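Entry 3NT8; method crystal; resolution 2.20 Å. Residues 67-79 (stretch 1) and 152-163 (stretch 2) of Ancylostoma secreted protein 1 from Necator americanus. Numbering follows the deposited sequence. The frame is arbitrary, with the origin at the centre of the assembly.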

# COMPACT_ATOMS: atom_id res chain seq x y z
N LYS A 67 -2.89 15.70 1.01
CA LYS A 67 -2.12 15.66 2.24
C LYS A 67 -1.13 14.51 2.11
O LYS A 67 -1.32 13.60 1.27
CB LYS A 67 -3.04 15.49 3.44
CG LYS A 67 -3.95 14.27 3.43
CD LYS A 67 -4.75 14.19 4.76
CE LYS A 67 -5.63 12.95 4.84
NZ LYS A 67 -6.73 13.03 5.92
N ASN A 68 -0.09 14.54 2.94
CA ASN A 68 0.95 13.47 2.90
C ASN A 68 1.54 13.22 1.48
O ASN A 68 1.86 12.11 1.10
CB ASN A 68 0.37 12.14 3.46
CG ASN A 68 -0.15 12.27 4.89
OD1 ASN A 68 0.37 13.06 5.68
ND2 ASN A 68 -1.11 11.46 5.24
N MET A 69 1.66 14.26 0.65
CA MET A 69 2.31 14.09 -0.65
C MET A 69 3.78 14.26 -0.47
O MET A 69 4.25 15.37 -0.17
CB MET A 69 1.80 15.09 -1.67
CG MET A 69 2.47 14.98 -3.04
SD MET A 69 2.10 13.47 -3.97
CE MET A 69 0.37 13.60 -4.40
N TYR A 70 4.52 13.15 -0.60
CA TYR A 70 5.99 13.15 -0.42
C TYR A 70 6.82 13.60 -1.65
O TYR A 70 6.50 13.30 -2.82
CB TYR A 70 6.50 11.80 0.14
CG TYR A 70 6.26 11.66 1.63
CD1 TYR A 70 7.33 11.79 2.53
CD2 TYR A 70 4.98 11.54 2.13
CE1 TYR A 70 7.14 11.75 3.86
CE2 TYR A 70 4.76 11.47 3.51
CZ TYR A 70 5.82 11.56 4.36
OH TYR A 70 5.55 11.49 5.71
N LYS A 71 7.84 14.37 -1.35
CA LYS A 71 8.83 14.80 -2.32
C LYS A 71 9.68 13.58 -2.56
O LYS A 71 10.02 12.89 -1.61
CB LYS A 71 9.70 15.89 -1.72
CG LYS A 71 10.65 16.53 -2.70
CD LYS A 71 11.38 17.73 -2.05
CE LYS A 71 12.29 18.43 -3.15
NZ LYS A 71 13.24 19.43 -2.59
N LEU A 72 10.00 13.31 -3.82
CA LEU A 72 10.94 12.25 -4.18
C LEU A 72 12.37 12.67 -3.99
O LEU A 72 12.73 13.83 -4.25
CB LEU A 72 10.69 11.82 -5.68
CG LEU A 72 9.24 11.39 -6.02
CD1 LEU A 72 9.00 10.88 -7.49
CD2 LEU A 72 8.83 10.29 -5.06
N SER A 73 13.20 11.75 -3.54
CA SER A 73 14.66 11.90 -3.58
C SER A 73 15.22 10.95 -4.59
O SER A 73 14.68 9.84 -4.81
CB SER A 73 15.24 11.52 -2.23
OG SER A 73 14.65 12.37 -1.28
N TRP A 74 16.29 11.36 -5.24
CA TRP A 74 17.00 10.44 -6.16
C TRP A 74 17.68 9.22 -5.51
O TRP A 74 18.28 9.34 -4.44
CB TRP A 74 18.01 11.24 -7.00
CG TRP A 74 18.51 10.52 -8.20
CD1 TRP A 74 19.66 9.76 -8.29
CD2 TRP A 74 17.90 10.50 -9.49
NE1 TRP A 74 19.78 9.27 -9.54
CE2 TRP A 74 18.73 9.72 -10.31
CE3 TRP A 74 16.73 11.08 -10.03
CZ2 TRP A 74 18.44 9.47 -11.65
CZ3 TRP A 74 16.41 10.83 -11.37
CH2 TRP A 74 17.28 10.04 -12.17
N ASP A 75 17.66 8.06 -6.16
CA ASP A 75 18.37 6.94 -5.56
C ASP A 75 19.37 6.33 -6.54
O ASP A 75 18.98 5.88 -7.61
CB ASP A 75 17.36 5.92 -5.00
CG ASP A 75 18.04 4.78 -4.27
OD1 ASP A 75 18.05 4.79 -3.03
OD2 ASP A 75 18.56 3.86 -4.93
N CYS A 76 20.67 6.32 -6.20
CA CYS A 76 21.68 5.93 -7.21
C CYS A 76 21.59 4.45 -7.58
O CYS A 76 21.81 4.08 -8.74
CB CYS A 76 23.09 6.31 -6.83
SG CYS A 76 23.33 8.10 -6.63
N ALA A 77 21.26 3.64 -6.58
CA ALA A 77 21.19 2.22 -6.67
C ALA A 77 20.01 1.87 -7.52
O ALA A 77 20.07 0.94 -8.35
CB ALA A 77 21.03 1.62 -5.26
N MET A 78 18.90 2.60 -7.34
CA MET A 78 17.71 2.39 -8.19
C MET A 78 18.02 2.75 -9.62
O MET A 78 17.73 1.95 -10.50
CB MET A 78 16.46 3.14 -7.69
CG MET A 78 15.77 2.35 -6.60
SD MET A 78 14.66 3.40 -5.73
CE MET A 78 13.47 3.66 -7.04
N GLU A 79 18.64 3.91 -9.83
CA GLU A 79 19.10 4.35 -11.15
C GLU A 79 20.00 3.33 -11.83
O GLU A 79 19.84 3.02 -13.03
CB GLU A 79 19.82 5.69 -11.08
CG GLU A 79 20.33 6.20 -12.48
CD GLU A 79 21.34 7.27 -12.35
OE1 GLU A 79 21.40 7.94 -11.30
OE2 GLU A 79 22.15 7.45 -13.27
N MET A 152 3.79 8.16 -10.99
CA MET A 152 4.39 9.50 -10.84
C MET A 152 3.85 10.24 -9.62
O MET A 152 4.60 10.97 -8.96
CB MET A 152 4.18 10.34 -12.10
CG MET A 152 4.81 9.76 -13.33
SD MET A 152 4.90 10.89 -14.78
CE MET A 152 5.87 12.27 -14.09
N VAL A 153 2.57 10.04 -9.31
CA VAL A 153 1.83 10.88 -8.38
C VAL A 153 1.68 10.24 -7.02
O VAL A 153 1.32 10.93 -6.04
CB VAL A 153 0.42 11.31 -8.99
CG1 VAL A 153 -0.61 10.28 -8.74
CG2 VAL A 153 -0.09 12.58 -8.39
N TYR A 154 1.96 8.92 -6.92
CA TYR A 154 1.61 8.19 -5.72
C TYR A 154 2.20 8.76 -4.46
O TYR A 154 3.40 8.78 -4.28
CB TYR A 154 1.97 6.69 -5.87
CG TYR A 154 1.39 5.83 -4.77
CD1 TYR A 154 0.01 5.73 -4.59
CD2 TYR A 154 2.22 5.12 -3.90
CE1 TYR A 154 -0.55 4.92 -3.55
CE2 TYR A 154 1.70 4.34 -2.91
CZ TYR A 154 0.32 4.25 -2.73
OH TYR A 154 -0.13 3.44 -1.72
N SER A 155 1.35 9.15 -3.53
CA SER A 155 1.77 9.99 -2.41
C SER A 155 2.79 9.36 -1.47
O SER A 155 3.63 10.09 -0.97
CB SER A 155 0.55 10.49 -1.68
OG SER A 155 -0.15 9.46 -1.02
N GLU A 156 2.76 8.03 -1.23
CA GLU A 156 3.66 7.41 -0.28
C GLU A 156 5.02 7.12 -0.87
O GLU A 156 5.94 6.76 -0.14
CB GLU A 156 3.10 6.06 0.27
CG GLU A 156 1.79 6.16 0.90
CD GLU A 156 1.39 4.86 1.59
OE1 GLU A 156 0.16 4.72 1.69
OE2 GLU A 156 2.26 3.99 1.97
N THR A 157 5.14 7.23 -2.18
CA THR A 157 6.48 7.07 -2.83
C THR A 157 7.44 8.13 -2.34
O THR A 157 7.08 9.28 -2.23
CB THR A 157 6.36 7.14 -4.36
OG1 THR A 157 5.45 6.10 -4.75
CG2 THR A 157 7.67 6.88 -5.05
N THR A 158 8.66 7.74 -2.04
CA THR A 158 9.70 8.65 -1.58
C THR A 158 10.97 8.58 -2.46
O THR A 158 11.81 9.50 -2.42
CB THR A 158 10.11 8.27 -0.15
OG1 THR A 158 10.51 6.89 -0.12
CG2 THR A 158 8.92 8.49 0.84
N LYS A 159 11.16 7.49 -3.21
CA LYS A 159 12.43 7.33 -3.98
C LYS A 159 12.22 7.16 -5.48
O LYS A 159 11.27 6.49 -5.92
CB LYS A 159 13.27 6.19 -3.44
CG LYS A 159 14.05 6.48 -2.16
CD LYS A 159 15.21 5.49 -1.86
CE LYS A 159 14.80 4.18 -1.22
NZ LYS A 159 14.39 4.29 0.22
N LEU A 160 13.13 7.75 -6.26
CA LEU A 160 13.01 7.80 -7.71
C LEU A 160 14.32 7.34 -8.37
O LEU A 160 15.39 7.72 -7.89
CB LEU A 160 12.72 9.25 -8.17
CG LEU A 160 12.64 9.44 -9.68
CD1 LEU A 160 11.50 8.66 -10.25
CD2 LEU A 160 12.59 10.92 -10.14
N GLY A 161 14.23 6.57 -9.46
CA GLY A 161 15.42 6.22 -10.25
C GLY A 161 15.10 6.18 -11.73
O GLY A 161 14.24 5.40 -12.16
N CYS A 162 15.77 7.02 -12.52
CA CYS A 162 15.49 7.02 -13.96
C CYS A 162 16.80 6.92 -14.78
O CYS A 162 17.87 7.31 -14.28
CB CYS A 162 14.69 8.26 -14.41
SG CYS A 162 13.24 8.80 -13.48
N ALA A 163 16.67 6.44 -16.04
CA ALA A 163 17.75 6.29 -16.98
C ALA A 163 17.19 6.18 -18.42
O ALA A 163 16.06 5.77 -18.58
CB ALA A 163 18.60 5.01 -16.59
O HOH W 1 -1.90 10.85 0.52
O HOH W 2 1.58 9.31 1.89
O HOH W 3 12.85 10.64 0.12

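The contact is a short parallel pairing of backbones, fastened by four main-chain hydrogen bonds and filled in with apolar side chains. It opens with water: one molecule donates to Lys-67 O (2.9 Å) and also hydrogen-bonds Ser-155 OG (2.7 Å), so a small buried hydroxyl serves the backbone across the gap. Met-69, flexible and unbranched, reaches Val-153, its CE 4.1 Å from CG2. Tyr-70 N then donates to Ser-155 O at 3.2 Å, the first direct bond. Buried Leu-72 packs its CD2 against Thr-157 CG2 (3.6 Å) and its CB against Leu-160 CB (4.1 Å).

At Ser-73 the strands pair: its N donates to Thr-158 O (2.9 Å), and its O accepts from Leu-160 N (3.0 Å). Trp-74 shares a sheet face with Leu-160, and its broad ring spans two neighbours, CZ3 lying 4.0 Å from Leu-160 CD2 and CH2 3.9 Å from Cys-162 CB. The indole NE1 is satisfied by Glu-79 OE1 (2.7 Å). Asp-75 closes the ladder, its N donating to Leu-160 O (2.9 Å), while its OD2 caps the following helix through Met-78 N (2.7 Å). That helix presses close to Gly-161, where an ideal CB would sit 2.8 Å from both Met-78 CB and Glu-79 N; glycine makes the approach possible.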